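Local coordinates for petrobactin-binding protein YclQ (Bacillus subtilis subsp. subtilis str. 168, PDB 3GFV), which binds iron-free and ferric petrobactin and the precursor 3,4-dihydroxybenzoic acid as the solute-binding component of the YclNOPQ ABC transporter that takes up ferric-petrobactin, at residues T28-N33 / G140-K145; K36-D41 / L94-I99; T47-G52 / G280-T285; S219-S224 / N252-N257; P228-V233 / H265-D270. All coordinates share one frame; numbering follows the deposited sequence.

Contact 1: T28-N33 / G140-K145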
# COMPACT_ATOMS: atom_id res chain seq x y z
N THR A 28 -19.01 -5.18 -12.98
CA THR A 28 -18.39 -5.54 -14.25
C THR A 28 -18.30 -7.07 -14.35
O THR A 28 -17.81 -7.73 -13.43
CB THR A 28 -16.96 -5.00 -14.31
OG1 THR A 28 -16.99 -3.57 -14.22
CG2 THR A 28 -16.27 -5.44 -15.59
N LYS A 29 -18.76 -7.63 -15.47
CA LYS A 29 -18.66 -9.05 -15.72
C LYS A 29 -17.23 -9.45 -16.02
O LYS A 29 -16.63 -8.91 -16.94
CB LYS A 29 -19.53 -9.44 -16.92
CG LYS A 29 -20.86 -10.08 -16.57
CD LYS A 29 -21.73 -9.15 -15.77
CE LYS A 29 -23.14 -9.69 -15.65
NZ LYS A 29 -23.89 -8.94 -14.61
N VAL A 30 -16.69 -10.38 -15.24
CA VAL A 30 -15.34 -10.89 -15.47
C VAL A 30 -15.38 -12.42 -15.53
O VAL A 30 -16.25 -13.07 -14.92
CB VAL A 30 -14.31 -10.39 -14.41
CG1 VAL A 30 -14.47 -8.88 -14.15
CG2 VAL A 30 -14.43 -11.17 -13.13
N PRO A 31 -14.46 -13.02 -16.30
CA PRO A 31 -14.54 -14.49 -16.35
C PRO A 31 -14.06 -15.07 -15.03
O PRO A 31 -13.12 -14.55 -14.42
CB PRO A 31 -13.56 -14.87 -17.47
CG PRO A 31 -12.91 -13.57 -17.92
CD PRO A 31 -13.29 -12.48 -17.00
N LYS A 32 -14.72 -16.14 -14.58
CA LYS A 32 -14.26 -16.85 -13.41
C LYS A 32 -12.96 -17.55 -13.78
O LYS A 32 -12.81 -18.03 -14.91
CB LYS A 32 -15.32 -17.88 -13.00
CG LYS A 32 -14.86 -18.86 -11.96
CD LYS A 32 -15.41 -18.51 -10.59
CE LYS A 32 -15.80 -19.78 -9.85
NZ LYS A 32 -16.95 -19.54 -8.94
N ASN A 33 -12.01 -17.58 -12.85
CA ASN A 33 -10.74 -18.27 -13.08
C ASN A 33 -10.08 -17.80 -14.37
O ASN A 33 -9.78 -18.62 -15.26
CB ASN A 33 -10.94 -19.79 -13.12
CG ASN A 33 -11.44 -20.34 -11.79
OD1 ASN A 33 -12.46 -21.04 -11.74
ND2 ASN A 33 -10.73 -20.02 -10.72
N GLY A 140 -10.75 -13.39 -4.09
CA GLY A 140 -11.19 -14.72 -3.69
C GLY A 140 -12.31 -15.27 -4.55
O GLY A 140 -12.31 -16.44 -4.95
N LYS A 141 -13.30 -14.42 -4.83
CA LYS A 141 -14.46 -14.86 -5.61
C LYS A 141 -14.08 -15.16 -7.05
O LYS A 141 -14.54 -16.17 -7.62
CB LYS A 141 -15.57 -13.81 -5.57
CG LYS A 141 -16.36 -13.78 -4.26
CD LYS A 141 -17.18 -12.50 -4.15
CE LYS A 141 -18.00 -12.45 -2.86
NZ LYS A 141 -17.17 -12.63 -1.63
N ILE A 142 -13.26 -14.31 -7.65
CA ILE A 142 -12.86 -14.49 -9.04
C ILE A 142 -12.09 -15.80 -9.26
O ILE A 142 -12.28 -16.49 -10.27
CB ILE A 142 -12.02 -13.30 -9.57
CG1 ILE A 142 -12.90 -12.05 -9.68
CG2 ILE A 142 -11.39 -13.64 -10.92
CD1 ILE A 142 -12.13 -10.73 -9.70
N PHE A 143 -11.21 -16.13 -8.32
CA PHE A 143 -10.32 -17.30 -8.46
C PHE A 143 -10.68 -18.51 -7.61
O PHE A 143 -9.86 -19.42 -7.45
CB PHE A 143 -8.88 -16.87 -8.18
CG PHE A 143 -8.38 -15.81 -9.11
CD1 PHE A 143 -7.81 -16.17 -10.33
CD2 PHE A 143 -8.49 -14.46 -8.79
CE1 PHE A 143 -7.34 -15.19 -11.21
CE2 PHE A 143 -8.03 -13.48 -9.67
CZ PHE A 143 -7.46 -13.86 -10.88
N ASP A 144 -11.90 -18.53 -7.08
CA ASP A 144 -12.36 -19.65 -6.27
C ASP A 144 -11.44 -19.91 -5.09
O ASP A 144 -11.06 -21.06 -4.83
CB ASP A 144 -12.45 -20.91 -7.15
CG ASP A 144 -13.79 -21.60 -7.04
OD1 ASP A 144 -14.76 -20.96 -6.59
OD2 ASP A 144 -13.88 -22.78 -7.44
N LYS A 145 -11.09 -18.84 -4.36
CA LYS A 145 -10.23 -18.93 -3.19
C LYS A 145 -10.89 -18.23 -2.01
O LYS A 145 -10.22 -17.64 -1.14
CB LYS A 145 -8.90 -18.23 -3.48
CG LYS A 145 -8.07 -18.88 -4.58
CD LYS A 145 -7.34 -20.09 -4.06
CE LYS A 145 -6.44 -20.68 -5.14
NZ LYS A 145 -5.39 -21.56 -4.55
O HOH W 1 -16.81 -17.26 -6.57
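The C-terminal end of helix 128-142 docks on the chain just after strand 27-31, with N33 and I142 making the central bond. N33 N donates to I142 O at 2.8 Å, nearly straight at 171°, so a carbonyl from the last helical turn finds its donor in a loop. K32 lies alongside: its CG is anti to the backbone N (chi1 169°), and the bent chain carries its aliphatic part past the carbonyls of K141 and I142 to a long salt bridge, NZ to D144 OD1 at 3.5 Å. A lysine suits a place where carbonyls and a carboxylate gather; a water takes a weak bond from K32 NZ and donates to K141 O at 2.7 Å. V30 CG2 meets I142 CG1 at 3.9 Å, crossing at about a right angle, and both side chains also touch I119 of strand 118-120. Helix end, two-stranded antiparallel hairpin 16-31 and sheet edge thus meet in the N-terminal alpha/beta lobe of this periplasmic binding protein.

Contact 2: K36-D41 / L94-I99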
# COMPACT_ATOMS: atom_id res chain seq x y z
N LYS A 36 -5.09 -15.00 -17.90
CA LYS A 36 -4.13 -14.02 -18.40
C LYS A 36 -4.44 -12.64 -17.81
O LYS A 36 -5.03 -11.76 -18.46
CB LYS A 36 -4.16 -13.96 -19.93
CG LYS A 36 -3.85 -15.29 -20.59
CD LYS A 36 -3.24 -15.13 -21.99
CE LYS A 36 -4.24 -14.60 -22.99
NZ LYS A 36 -5.50 -15.38 -23.02
N VAL A 37 -4.02 -12.45 -16.57
CA VAL A 37 -4.37 -11.24 -15.85
C VAL A 37 -3.21 -10.24 -15.86
O VAL A 37 -2.07 -10.58 -15.56
CB VAL A 37 -4.78 -11.60 -14.39
CG1 VAL A 37 -5.27 -10.35 -13.65
CG2 VAL A 37 -5.88 -12.66 -14.40
N VAL A 38 -3.51 -9.00 -16.26
CA VAL A 38 -2.53 -7.92 -16.24
C VAL A 38 -2.83 -7.09 -15.00
O VAL A 38 -3.97 -6.68 -14.78
CB VAL A 38 -2.63 -7.04 -17.53
CG1 VAL A 38 -1.79 -5.77 -17.39
CG2 VAL A 38 -2.18 -7.84 -18.72
N VAL A 39 -1.81 -6.85 -14.17
CA VAL A 39 -2.04 -6.27 -12.86
C VAL A 39 -1.21 -5.00 -12.68
O VAL A 39 0.02 -5.05 -12.71
CB VAL A 39 -1.63 -7.28 -11.76
CG1 VAL A 39 -1.87 -6.71 -10.38
CG2 VAL A 39 -2.39 -8.61 -11.96
N PHE A 40 -1.90 -3.87 -12.52
CA PHE A 40 -1.26 -2.58 -12.29
C PHE A 40 -1.33 -2.14 -10.83
O PHE A 40 -0.93 -1.03 -10.51
CB PHE A 40 -1.87 -1.50 -13.19
CG PHE A 40 -1.27 -1.46 -14.55
CD1 PHE A 40 -1.74 -2.28 -15.55
CD2 PHE A 40 -0.19 -0.62 -14.82
CE1 PHE A 40 -1.16 -2.26 -16.83
CE2 PHE A 40 0.39 -0.59 -16.08
CZ PHE A 40 -0.11 -1.42 -17.08
N ASP A 41 -1.84 -3.00 -9.96
CA ASP A 41 -1.88 -2.66 -8.54
C ASP A 41 -1.04 -3.69 -7.79
O ASP A 41 -1.38 -4.87 -7.78
CB ASP A 41 -3.33 -2.70 -8.01
CG ASP A 41 -3.38 -2.42 -6.52
OD1 ASP A 41 -2.99 -1.29 -6.13
OD2 ASP A 41 -3.76 -3.34 -5.76
N LEU A 94 -1.00 -8.81 -25.14
CA LEU A 94 -1.10 -9.98 -24.27
C LEU A 94 -2.48 -10.65 -24.35
O LEU A 94 -2.65 -11.77 -23.86
CB LEU A 94 -0.80 -9.59 -22.82
CG LEU A 94 0.60 -9.05 -22.55
CD1 LEU A 94 0.69 -8.50 -21.14
CD2 LEU A 94 1.64 -10.13 -22.75
N ASP A 95 -3.45 -9.97 -24.96
CA ASP A 95 -4.81 -10.50 -25.04
C ASP A 95 -5.31 -10.94 -23.66
O ASP A 95 -5.77 -12.08 -23.47
CB ASP A 95 -4.88 -11.67 -26.02
CG ASP A 95 -6.31 -12.03 -26.38
OD1 ASP A 95 -7.19 -11.15 -26.28
OD2 ASP A 95 -6.55 -13.20 -26.77
N PRO A 96 -5.21 -10.04 -22.68
CA PRO A 96 -5.57 -10.45 -21.32
C PRO A 96 -7.06 -10.70 -21.14
O PRO A 96 -7.88 -10.18 -21.90
CB PRO A 96 -5.13 -9.25 -20.48
CG PRO A 96 -5.24 -8.08 -21.42
CD PRO A 96 -4.90 -8.60 -22.79
N ASP A 97 -7.43 -11.51 -20.15
CA ASP A 97 -8.85 -11.74 -19.92
C ASP A 97 -9.38 -10.97 -18.71
O ASP A 97 -10.58 -10.94 -18.46
CB ASP A 97 -9.20 -13.24 -19.87
CG ASP A 97 -8.30 -14.05 -18.94
OD1 ASP A 97 -7.54 -13.47 -18.14
OD2 ASP A 97 -8.36 -15.29 -18.99
N LEU A 98 -8.46 -10.30 -18.00
CA LEU A 98 -8.83 -9.43 -16.88
C LEU A 98 -7.71 -8.41 -16.65
O LEU A 98 -6.52 -8.76 -16.73
CB LEU A 98 -9.05 -10.24 -15.60
CG LEU A 98 -9.30 -9.43 -14.32
CD1 LEU A 98 -10.61 -8.66 -14.37
CD2 LEU A 98 -9.28 -10.35 -13.08
N ILE A 99 -8.07 -7.16 -16.38
CA ILE A 99 -7.06 -6.16 -16.01
C ILE A 99 -7.44 -5.59 -14.64
O ILE A 99 -8.61 -5.28 -14.40
CB ILE A 99 -6.95 -5.02 -17.04
CG1 ILE A 99 -6.68 -5.60 -18.45
CG2 ILE A 99 -5.82 -4.06 -16.64
CD1 ILE A 99 -6.83 -4.55 -19.58
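V38 reaches across to L94 and P96 with a single methyl. Its CB is turned with CG1 anti to the backbone N (chi1 170°), which leaves CG2 beside that N and aimed at the chain leading into the neighbouring strand: CG2 lies 3.7 Å from P96 CB and 3.8 Å from L94 CD1, the valine crossing the leucine at about a right angle. On the other face of the sheet V37 and L98 lie side by side, pointing the same way, with V37 CG1 4.1 Å from L98 CD2. Valines suit such a strand, since beta-branched side chains favour an extended backbone and pack closely on both faces of a sheet. The pairing is parallel, V37 with L98 and V38 with I99, and joins strands 37-39 and 98-101 in the five-stranded parallel sheet of the N-terminal lobe; V38 N donates to L98 O at 3.1 Å. Before the strands properly begin, D97 takes over. Its CG sits between the backbone N and the carbonyl carbon (chi1 50°), folding the carboxylate back to K36, whose N reaches OD1 at 2.9 Å from the syn side, 34° out of the carboxylate plane. OD2 receives K35 N, and D97 N returns a bond to K36 O at 2.9 Å. The K36 chain, bent at its last two torsions, curls over the turn and brings CE to 3.0 Å from D95 O and near L94 O.

Contact 3: T47-G52 / G280-T285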
# COMPACT_ATOMS: atom_id res chain seq x y z
N THR A 47 -1.64 -10.23 -3.28
CA THR A 47 -2.74 -11.11 -2.89
C THR A 47 -2.77 -12.32 -3.83
O THR A 47 -2.84 -13.45 -3.37
CB THR A 47 -4.10 -10.39 -2.85
OG1 THR A 47 -4.08 -9.41 -1.79
CG2 THR A 47 -5.27 -11.38 -2.61
N LEU A 48 -2.68 -12.09 -5.13
CA LEU A 48 -2.61 -13.21 -6.07
C LEU A 48 -1.46 -14.15 -5.70
O LEU A 48 -1.61 -15.37 -5.71
CB LEU A 48 -2.47 -12.68 -7.50
CG LEU A 48 -3.68 -11.95 -8.06
CD1 LEU A 48 -3.33 -11.30 -9.41
CD2 LEU A 48 -4.87 -12.90 -8.22
N ASP A 49 -0.30 -13.58 -5.34
CA ASP A 49 0.86 -14.38 -4.99
C ASP A 49 0.60 -15.22 -3.73
O ASP A 49 0.93 -16.41 -3.70
CB ASP A 49 2.10 -13.52 -4.76
CG ASP A 49 3.33 -14.35 -4.44
OD1 ASP A 49 3.86 -15.00 -5.36
OD2 ASP A 49 3.76 -14.35 -3.26
N LYS A 50 0.01 -14.60 -2.71
CA LYS A 50 -0.28 -15.30 -1.46
C LYS A 50 -1.23 -16.48 -1.70
O LYS A 50 -1.16 -17.51 -1.03
CB LYS A 50 -0.91 -14.33 -0.46
CG LYS A 50 -1.28 -14.95 0.88
CD LYS A 50 -0.03 -15.31 1.67
CE LYS A 50 -0.38 -16.04 2.98
NZ LYS A 50 0.81 -16.76 3.52
N LEU A 51 -2.12 -16.33 -2.68
CA LEU A 51 -3.11 -17.35 -2.97
C LEU A 51 -2.56 -18.41 -3.93
O LEU A 51 -3.28 -19.31 -4.33
CB LEU A 51 -4.36 -16.71 -3.58
CG LEU A 51 -5.02 -15.67 -2.67
CD1 LEU A 51 -6.18 -15.00 -3.38
CD2 LEU A 51 -5.48 -16.32 -1.38
N GLY A 52 -1.28 -18.29 -4.28
CA GLY A 52 -0.64 -19.24 -5.17
C GLY A 52 -1.10 -19.11 -6.61
O GLY A 52 -1.23 -20.10 -7.32
N GLY A 280 -2.64 -5.28 -0.07
CA GLY A 280 -2.72 -6.70 -0.37
C GLY A 280 -2.43 -7.57 0.84
O GLY A 280 -2.01 -7.09 1.89
N LEU A 281 -2.67 -8.87 0.73
CA LEU A 281 -2.49 -9.75 1.88
C LEU A 281 -1.03 -9.77 2.36
O LEU A 281 -0.76 -9.80 3.55
CB LEU A 281 -2.96 -11.18 1.57
CG LEU A 281 -4.43 -11.34 1.18
CD1 LEU A 281 -4.69 -12.81 0.82
CD2 LEU A 281 -5.40 -10.86 2.27
N GLU A 282 -0.08 -9.74 1.43
CA GLU A 282 1.32 -9.81 1.84
C GLU A 282 1.81 -8.46 2.35
O GLU A 282 2.45 -8.39 3.40
CB GLU A 282 2.21 -10.27 0.69
CG GLU A 282 1.79 -11.64 0.17
CD GLU A 282 2.67 -12.20 -0.93
OE1 GLU A 282 3.46 -11.44 -1.52
OE2 GLU A 282 2.56 -13.43 -1.20
N SER A 283 1.51 -7.40 1.61
CA SER A 283 1.97 -6.08 2.01
C SER A 283 1.37 -5.69 3.37
O SER A 283 2.07 -5.14 4.21
CB SER A 283 1.73 -5.01 0.93
OG SER A 283 0.43 -5.08 0.37
N MSE A 284 0.10 -6.03 3.60
CA MSE A 284 -0.52 -5.68 4.88
C MSE A 284 0.20 -6.44 6.01
O MSE A 284 0.49 -5.88 7.07
CB MSE A 284 -2.01 -6.02 4.86
CG MSE A 284 -2.69 -5.96 6.21
SE MSE A 284 -2.72 -4.17 7.05
CE MSE A 284 -4.30 -3.42 6.23
N THR A 285 0.44 -7.72 5.78
CA THR A 285 1.11 -8.55 6.77
C THR A 285 2.47 -7.96 7.15
O THR A 285 2.80 -7.84 8.33
CB THR A 285 1.26 -9.98 6.27
OG1 THR A 285 -0.05 -10.56 6.15
CG2 THR A 285 2.07 -10.79 7.26
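T47 holds its OG1 anti to the carbonyl carbon (chi1 -67°), and this turns the hydroxyl toward the start of helix 281-296, while CG2, anti to the backbone N, faces the L281 side chain. OG1 accepts from L281 N at 2.9 Å with an angle of 157°, so a threonine from one helix serves a first-turn N-H of another; its hydroxyl also has a weak bond to G43 O. The same residue packs by its methyl, CG2 lying 3.8 Å from L281 CD1, and K50 CG comes within 4.0 Å of that CD1, a lysine lending its aliphatic part while its amine leads away. G280 suits the N-cap position because it has no side chain to point at the threonine hydroxyl; its bare CA already lies 3.3 Å from T47 OG1. E282 extends beyond CG toward D49, and the two carboxylates meet almost perpendicular, 84° apart, with D49 OD2 and E282 OE2 at 2.6 Å. Two oxygens this close suggest that one acid probably holds a proton. The salt bridge from D49 OD1 to K71 NZ probably offsets part of the negative charge, to which D54 also adds. D46 completes the join, its carboxylate taking E282 N and bonding S283 OG. Helix 42-50, which ends in a Schellman motif at G52, thereby bonds to and packs on the N-terminus of helix 281-296 in the periplasmic binding protein fold.

Contact 4: S219-S224 / N252-N257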
# COMPACT_ATOMS: atom_id res chain seq x y z
N SER A 219 7.65 21.75 7.74
CA SER A 219 9.07 22.05 7.98
C SER A 219 9.65 21.19 9.10
O SER A 219 8.93 20.45 9.79
CB SER A 219 9.21 23.52 8.40
OG SER A 219 8.52 23.70 9.63
N TYR A 220 10.96 21.31 9.31
CA TYR A 220 11.60 20.65 10.45
C TYR A 220 11.03 21.19 11.76
O TYR A 220 10.83 20.44 12.72
CB TYR A 220 13.12 20.84 10.43
CG TYR A 220 13.82 20.12 9.29
CD1 TYR A 220 14.93 19.31 9.53
CD2 TYR A 220 13.35 20.22 7.99
CE1 TYR A 220 15.57 18.65 8.49
CE2 TYR A 220 13.98 19.56 6.95
CZ TYR A 220 15.09 18.78 7.20
OH TYR A 220 15.70 18.12 6.15
N GLU A 221 10.76 22.50 11.78
CA GLU A 221 10.19 23.13 12.96
C GLU A 221 8.86 22.50 13.33
O GLU A 221 8.47 22.50 14.50
CB GLU A 221 9.99 24.63 12.75
CG GLU A 221 11.27 25.45 12.75
CD GLU A 221 11.89 25.59 11.36
OE1 GLU A 221 11.58 24.74 10.48
OE2 GLU A 221 12.67 26.55 11.15
N TYR A 222 8.14 21.99 12.33
CA TYR A 222 6.89 21.30 12.58
C TYR A 222 7.12 20.00 13.37
O TYR A 222 6.36 19.68 14.27
CB TYR A 222 6.18 20.95 11.26
CG TYR A 222 4.99 20.07 11.47
CD1 TYR A 222 3.77 20.61 11.88
CD2 TYR A 222 5.06 18.68 11.29
CE1 TYR A 222 2.66 19.80 12.09
CE2 TYR A 222 3.97 17.88 11.50
CZ TYR A 222 2.77 18.42 11.89
OH TYR A 222 1.69 17.59 12.11
N ILE A 223 8.17 19.27 13.03
CA ILE A 223 8.47 18.03 13.77
C ILE A 223 8.79 18.36 15.23
O ILE A 223 8.31 17.70 16.15
CB ILE A 223 9.63 17.28 13.10
CG1 ILE A 223 9.19 16.80 11.71
CG2 ILE A 223 10.05 16.07 13.93
CD1 ILE A 223 10.33 16.22 10.90
N SER A 224 9.59 19.40 15.43
CA SER A 224 9.97 19.87 16.76
C SER A 224 8.74 20.31 17.54
O SER A 224 8.54 19.95 18.71
CB SER A 224 10.97 21.02 16.61
OG SER A 224 11.24 21.61 17.87
N ASN A 252 19.14 15.56 11.68
CA ASN A 252 19.38 17.01 11.75
C ASN A 252 19.46 17.51 13.20
O ASN A 252 18.64 17.15 14.04
CB ASN A 252 18.27 17.77 11.05
CG ASN A 252 18.66 19.19 10.77
OD1 ASN A 252 18.69 20.04 11.67
ND2 ASN A 252 19.00 19.46 9.52
N ASP A 253 20.45 18.36 13.48
CA ASP A 253 20.62 18.91 14.82
C ASP A 253 19.33 19.52 15.38
O ASP A 253 19.07 19.46 16.59
CB ASP A 253 21.73 19.97 14.81
CG ASP A 253 21.90 20.66 16.16
OD1 ASP A 253 22.70 20.16 16.97
OD2 ASP A 253 21.23 21.69 16.40
N TYR A 254 18.53 20.13 14.51
CA TYR A 254 17.34 20.83 14.97
C TYR A 254 16.35 19.95 15.73
O TYR A 254 15.71 20.40 16.67
CB TYR A 254 16.58 21.48 13.81
CG TYR A 254 15.65 22.53 14.34
CD1 TYR A 254 16.11 23.81 14.63
CD2 TYR A 254 14.32 22.24 14.60
CE1 TYR A 254 15.28 24.78 15.15
CE2 TYR A 254 13.47 23.21 15.12
CZ TYR A 254 13.95 24.47 15.38
OH TYR A 254 13.11 25.44 15.90
N VAL A 255 16.22 18.69 15.31
CA VAL A 255 15.25 17.79 15.92
C VAL A 255 15.88 16.79 16.86
O VAL A 255 15.26 15.79 17.20
CB VAL A 255 14.42 17.04 14.86
CG1 VAL A 255 13.56 18.02 14.09
CG2 VAL A 255 15.32 16.22 13.90
N LYS A 256 17.11 17.06 17.29
CA LYS A 256 17.84 16.10 18.11
C LYS A 256 17.13 15.83 19.43
O LYS A 256 17.22 14.73 19.97
CB LYS A 256 19.27 16.57 18.39
CG LYS A 256 19.36 17.76 19.31
CD LYS A 256 20.81 18.23 19.43
CE LYS A 256 20.89 19.56 20.17
NZ LYS A 256 22.25 20.16 20.08
N ASN A 257 16.41 16.83 19.93
CA ASN A 257 15.68 16.65 21.18
C ASN A 257 14.24 16.16 21.07
O ASN A 257 13.58 16.01 22.10
CB ASN A 257 15.72 17.94 22.02
CG ASN A 257 17.11 18.31 22.41
OD1 ASN A 257 17.92 17.43 22.70
ND2 ASN A 257 17.42 19.61 22.41
O HOH W 2 11.33 24.49 17.57
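The first turns of helix 220-226 face a short 3-10 turn at 253-254, the backbones coming closest at S224 and V255, whose CA atoms are 5.7 Å apart. V255 supplies the apolar part: its CG1, anti to the carbonyl carbon (chi1 -66°), lies 4.0 Å from I223 CG2 and near Y220 O. Y220 meets N252 at about a right angle, its CE1 3.8 Å from N252 CB, which sits in the ring plane at the edge. That asparagine suits a turn start, because its OD1 accepts from Y254 N at 2.8 Å on a lone pair, forming an Asx turn. The helix packs here on the linker between helices 246-250 and 259-262, and Y220 and I223 also touch I184 of strand 183-187 in the C-terminal lobe's mixed sheet. Y254 stretches along the helix surface, its CE2 3.6 Å from S224 CB and its OH 3.6 Å from E221 CG. A water joins the two hydroxyls, 2.9 Å from S224 OG and 2.6 Å from Y254 OH.

Contact 5: P228-V233 / H265-D270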
# COMPACT_ATOMS: atom_id res chain seq x y z
N PRO A 228 6.70 14.22 18.42
CA PRO A 228 6.11 12.88 18.47
C PRO A 228 6.99 11.91 19.27
O PRO A 228 8.22 12.01 19.23
CB PRO A 228 6.12 12.45 16.99
CG PRO A 228 7.36 13.19 16.43
CD PRO A 228 7.26 14.56 17.10
N ASP A 229 6.37 10.97 19.97
CA ASP A 229 7.11 9.93 20.68
C ASP A 229 7.69 8.90 19.71
O ASP A 229 8.78 8.37 19.93
CB ASP A 229 6.16 9.22 21.65
CG ASP A 229 5.58 10.18 22.67
OD1 ASP A 229 6.38 10.95 23.24
OD2 ASP A 229 4.34 10.18 22.85
N TYR A 230 6.93 8.61 18.65
CA TYR A 230 7.36 7.70 17.58
C TYR A 230 7.29 8.42 16.24
O TYR A 230 6.34 9.14 15.97
CB TYR A 230 6.48 6.43 17.53
CG TYR A 230 6.74 5.56 18.71
CD1 TYR A 230 7.59 4.45 18.62
CD2 TYR A 230 6.19 5.88 19.95
CE1 TYR A 230 7.86 3.67 19.74
CE2 TYR A 230 6.47 5.11 21.07
CZ TYR A 230 7.29 4.00 20.96
OH TYR A 230 7.56 3.24 22.08
N LEU A 231 8.31 8.23 15.41
CA LEU A 231 8.36 8.89 14.12
C LEU A 231 8.48 7.83 13.02
O LEU A 231 9.48 7.12 12.93
CB LEU A 231 9.53 9.88 14.06
CG LEU A 231 9.68 10.66 12.74
CD1 LEU A 231 8.50 11.57 12.49
CD2 LEU A 231 10.98 11.50 12.79
N PHE A 232 7.44 7.73 12.20
CA PHE A 232 7.40 6.76 11.11
C PHE A 232 7.83 7.46 9.83
O PHE A 232 7.21 8.46 9.44
CB PHE A 232 5.98 6.22 10.96
CG PHE A 232 5.50 5.44 12.15
CD1 PHE A 232 5.71 4.07 12.22
CD2 PHE A 232 4.87 6.08 13.21
CE1 PHE A 232 5.27 3.32 13.32
CE2 PHE A 232 4.42 5.34 14.32
CZ PHE A 232 4.64 3.98 14.38
N VAL A 233 8.88 6.95 9.19
CA VAL A 233 9.42 7.64 8.01
C VAL A 233 9.35 6.78 6.76
O VAL A 233 9.77 5.61 6.77
CB VAL A 233 10.88 8.01 8.24
CG1 VAL A 233 11.42 8.77 7.05
CG2 VAL A 233 11.01 8.86 9.50
N HIS A 265 13.24 6.04 18.65
CA HIS A 265 11.97 5.54 18.13
C HIS A 265 11.63 6.14 16.78
O HIS A 265 10.49 6.55 16.54
CB HIS A 265 10.84 5.76 19.13
CG HIS A 265 11.01 4.98 20.39
ND1 HIS A 265 11.31 3.63 20.39
CD2 HIS A 265 10.95 5.35 21.69
CE1 HIS A 265 11.43 3.21 21.63
NE2 HIS A 265 11.20 4.22 22.45
N VAL A 266 12.64 6.25 15.92
CA VAL A 266 12.40 6.51 14.51
C VAL A 266 12.25 5.15 13.85
O VAL A 266 13.09 4.26 14.02
CB VAL A 266 13.52 7.33 13.85
CG1 VAL A 266 13.17 7.63 12.39
CG2 VAL A 266 13.71 8.65 14.60
N ILE A 267 11.14 4.97 13.15
CA ILE A 267 10.84 3.70 12.48
C ILE A 267 10.95 3.91 10.99
O ILE A 267 10.16 4.66 10.40
CB ILE A 267 9.46 3.23 12.92
CG1 ILE A 267 9.48 3.02 14.44
CG2 ILE A 267 9.01 1.97 12.13
CD1 ILE A 267 8.10 2.90 15.08
N TYR A 268 11.96 3.29 10.39
CA TYR A 268 12.20 3.44 8.96
C TYR A 268 11.42 2.35 8.23
O TYR A 268 11.81 1.19 8.21
CB TYR A 268 13.69 3.33 8.64
CG TYR A 268 14.49 4.39 9.35
CD1 TYR A 268 14.67 5.64 8.78
CD2 TYR A 268 15.03 4.16 10.61
CE1 TYR A 268 15.40 6.63 9.44
CE2 TYR A 268 15.75 5.14 11.27
CZ TYR A 268 15.93 6.37 10.67
OH TYR A 268 16.65 7.35 11.33
N LEU A 269 10.30 2.75 7.65
CA LEU A 269 9.42 1.81 6.97
C LEU A 269 10.05 1.41 5.64
O LEU A 269 10.91 2.11 5.12
CB LEU A 269 8.02 2.42 6.78
CG LEU A 269 7.27 2.68 8.10
CD1 LEU A 269 5.97 3.47 7.89
CD2 LEU A 269 7.03 1.39 8.93
N ASP A 270 9.63 0.26 5.11
CA ASP A 270 10.11 -0.20 3.80
C ASP A 270 9.49 0.67 2.73
O ASP A 270 8.38 0.41 2.27
CB ASP A 270 9.70 -1.68 3.66
CG ASP A 270 9.94 -2.25 2.26
OD1 ASP A 270 10.49 -1.57 1.37
OD2 ASP A 270 9.53 -3.41 2.06
O HOH W 3 12.10 4.67 5.57
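Strands 230-235 and 266-268 run parallel, with L231, F232 and V233 opposite V266, I267 and Y268, in the mixed sheet of the C-terminal lobe of the periplasmic binding protein fold. Backbone bonds hold them: L231 N to H265 O, I267 N to L231 O at 2.7 Å, V233 N to I267 O, and L269 N to V233 O at 3.0 Å. The last of these completes the V233-Y268 bridge, just before D270 caps helix 271-276. Aromatic contact occupies the entering end. Y230 and H265 form an offset stack with ring centroids 4.4 Å apart and planes at 27°, the tyrosine's CE1 lying over one face of the imidazole; a flat ring suits this buried end because Y230 can lie against H265 while its edge meets I267 CD1. Apolar packing then divides between the two faces. F232 and I267 lie side by side, pointing the same way, and the isoleucine's CG1, anti to the carbonyl carbon (chi1 -61°), carries CD1 to 3.4 Å from F232 CE1; F232 also packs on V291 of helix 281-296. On the opposite face V233 CG2 meets V266 CG1 at 3.8 Å, and helix 246-250 touches V233 and Y268. At the far end a water donates to V233 O at 2.8 Å and to L269 O at 2.9 Å.

How the contacts relate
Contacts 1, 2 and 3 belong to the N-terminal side of the molecule and touch one another: F143 packs on V37 and on L48, and V39 meets L48. Contacts 4 and 5 lie across the chain's centre from contacts 1 and 2, and join where I223 O packs on P228. Contacts 2 and 5 are both parallel strand pairs, one in each lobe's sheet, but contact 5 is the more buried and adds an aromatic stack, while contact 2 ends in a carboxylate-held turn. The helix-end contacts 1 and 3 mix charge with packing. Contact 4, farthest out, relies on side-chain packing and water. Helix 281-296 serves both contact 3 and the F232 face of contact 5.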